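Local coordinates for single-stranded DNA specific exonuclease RecJ (Thermus thermophilus, PDB 2ZXR), which degrades single-stranded DNA in the 5' to 3' direction as a divalent-metal-dependent exonuclease of DNA repair, with no detectable activity on single-stranded RNA, at residues Leu50-Leu55 / Leu193-Ala197. Numbering follows the deposited sequence.
Sequences LALLPL and LLLWA
Leu50 meets Trp196 at the outer end of the indole: its branch carbon CG lies 3.8 Å from Trp196 CZ3, and its carbonyl O approaches CH2 at the ring edge, in the plane of the indole. Next along the chain, Ala51 contributes backbone rather than methyl; its carbonyl carbon is 3.5 Å from Trp196 CH2, while its O accepts a hydrogen bond from the indole NE1 of Trp228 on helix 227-239. Leu52 spreads over one face of the Trp196 ring. Its CB stands 4.0 Å from the centroid of the five-membered ring and only 12° off the ring normal, which defines a CH-pi contact, and its backbone N lies over the same face, toward the six-membered ring. With chi1 at 176°, CG of Leu52 extends away from its own N and runs past the indole toward the tryptophan's backbone, carrying CD1 to within 3.5 Å of Leu193 O. That oxygen already accepts the helical bond from Ala197 N, so the methyl packs against a satisfied carbonyl. Leu53 also packs on Leu193: Leu193 CD2 nestles against the Leu53 backbone N at 3.8 Å, whereas the CD1 methyls of the two residues meet more loosely. Beyond the inverse gamma turn centred on Pro54, Leu55 crosses Leu193 at about a right angle, their CD1 atoms 3.5 Å apart. The Leu55 side chain is about 8 Å from that of His160, a ligand of the bound magnesium here and of manganese. Leu193 and Trp196, three residues apart on helix 187-201, thus provide most of the helix's share of the buried surface. No hydrogen bond links 50-55 to 193-197; between them the fit rests on shape and apolar burial, while Trp228 grips Ala51 O.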
loop_
_atom_site.group_PDB
_atom_site.type_symbol
_atom_site.label_atom_id
_atom_site.label_comp_id
_atom_site.label_asym_id
_atom_site.label_seq_id
_atom_site.Cartn_x
_atom_site.Cartn_y
_atom_site.Cartn_z
ATOM N N LEU A 50 16.593 -7.499 -13.179
ATOM C CA LEU A 50 15.559 -8.460 -13.543
ATOM C C LEU A 50 16.380 -9.682 -13.930
ATOM O O LEU A 50 17.117 -9.650 -14.918
ATOM C CB LEU A 50 14.761 -7.984 -14.750
ATOM C CG LEU A 50 13.689 -8.982 -15.203
ATOM C CD1 LEU A 50 12.737 -9.285 -14.039
ATOM C CD2 LEU A 50 12.936 -8.396 -16.394
ATOM N N ALA A 51 16.279 -10.746 -13.150
ATOM C CA ALA A 51 17.053 -11.934 -13.435
ATOM C C ALA A 51 16.200 -13.194 -13.435
ATOM O O ALA A 51 15.041 -13.179 -13.016
ATOM C CB ALA A 51 18.180 -12.064 -12.396
ATOM N N LEU A 52 16.783 -14.287 -13.903
ATOM C CA LEU A 52 16.078 -15.555 -13.913
ATOM C C LEU A 52 16.217 -16.178 -12.522
ATOM O O LEU A 52 17.289 -16.681 -12.178
ATOM C CB LEU A 52 16.677 -16.484 -14.972
ATOM C CG LEU A 52 16.134 -17.916 -15.082
ATOM C CD1 LEU A 52 14.648 -17.895 -15.401
ATOM C CD2 LEU A 52 16.896 -18.661 -16.171
ATOM N N LEU A 53 15.144 -16.132 -11.727
ATOM C CA LEU A 53 15.137 -16.692 -10.370
ATOM C C LEU A 53 15.253 -18.204 -10.434
ATOM O O LEU A 53 14.629 -18.833 -11.269
ATOM C CB LEU A 53 13.842 -16.347 -9.641
ATOM C CG LEU A 53 13.512 -14.879 -9.391
ATOM C CD1 LEU A 53 12.143 -14.768 -8.744
ATOM C CD2 LEU A 53 14.574 -14.270 -8.493
ATOM N N PRO A 54 16.042 -18.805 -9.526
ATOM C CA PRO A 54 16.258 -20.253 -9.464
ATOM C C PRO A 54 15.160 -21.015 -8.725
ATOM O O PRO A 54 15.424 -21.664 -7.702
ATOM C CB PRO A 54 17.601 -20.355 -8.752
ATOM C CG PRO A 54 17.484 -19.272 -7.735
ATOM C CD PRO A 54 16.876 -18.112 -8.527
ATOM N N LEU A 55 13.935 -20.954 -9.240
ATOM C CA LEU A 55 12.825 -21.643 -8.595
ATOM C C LEU A 55 13.020 -23.130 -8.763
ATOM O O LEU A 55 13.543 -23.580 -9.782
ATOM C CB LEU A 55 11.488 -21.250 -9.232
ATOM C CG LEU A 55 11.221 -19.754 -9.430
ATOM C CD1 LEU A 55 9.950 -19.582 -10.251
ATOM C CD2 LEU A 55 11.104 -19.044 -8.086
ATOM N N LEU A 193 9.064 -16.694 -16.096
ATOM C CA LEU A 193 10.336 -17.296 -15.702
ATOM C C LEU A 193 10.573 -18.594 -16.466
ATOM O O LEU A 193 11.692 -18.857 -16.914
ATOM C CB LEU A 193 10.360 -17.554 -14.193
ATOM C CG LEU A 193 10.470 -16.253 -13.388
ATOM C CD1 LEU A 193 10.131 -16.492 -11.918
ATOM C CD2 LEU A 193 11.879 -15.684 -13.565
ATOM N N LEU A 194 9.508 -19.385 -16.622
ATOM C CA LEU A 194 9.560 -20.649 -17.344
ATOM C C LEU A 194 9.930 -20.419 -18.803
ATOM O O LEU A 194 10.787 -21.130 -19.345
ATOM C CB LEU A 194 8.209 -21.370 -17.268
ATOM C CG LEU A 194 8.111 -22.749 -17.946
ATOM C CD1 LEU A 194 9.148 -23.698 -17.329
ATOM C CD2 LEU A 194 6.686 -23.338 -17.766
ATOM N N LEU A 195 9.283 -19.456 -19.462
ATOM C CA LEU A 195 9.628 -19.186 -20.855
ATOM C C LEU A 195 11.117 -18.774 -20.914
ATOM O O LEU A 195 11.851 -19.150 -21.830
ATOM C CB LEU A 195 8.756 -18.053 -21.429
ATOM C CG LEU A 195 9.089 -17.614 -22.869
ATOM C CD1 LEU A 195 8.918 -18.789 -23.813
ATOM C CD2 LEU A 195 8.202 -16.445 -23.277
ATOM N N TRP A 196 11.553 -18.005 -19.915
ATOM C CA TRP A 196 12.933 -17.517 -19.843
ATOM C C TRP A 196 13.923 -18.689 -19.656
ATOM O O TRP A 196 14.986 -18.740 -20.297
ATOM C CB TRP A 196 13.050 -16.522 -18.686
ATOM C CG TRP A 196 14.329 -15.723 -18.611
ATOM C CD1 TRP A 196 15.540 -16.035 -19.162
ATOM C CD2 TRP A 196 14.522 -14.501 -17.891
ATOM N NE1 TRP A 196 16.473 -15.081 -18.823
ATOM C CE2 TRP A 196 15.872 -14.130 -18.044
ATOM C CE3 TRP A 196 13.680 -13.684 -17.123
ATOM C CZ2 TRP A 196 16.408 -12.976 -17.460
ATOM C CZ3 TRP A 196 14.218 -12.527 -16.539
ATOM C CH2 TRP A 196 15.572 -12.191 -16.716
ATOM N N ALA A 197 13.571 -19.616 -18.770
ATOM C CA ALA A 197 14.399 -20.791 -18.528
ATOM C C ALA A 197 14.562 -21.566 -19.842
ATOM O O ALA A 197 15.649 -22.035 -20.157
ATOM C CB ALA A 197 13.755 -21.675 -17.456
#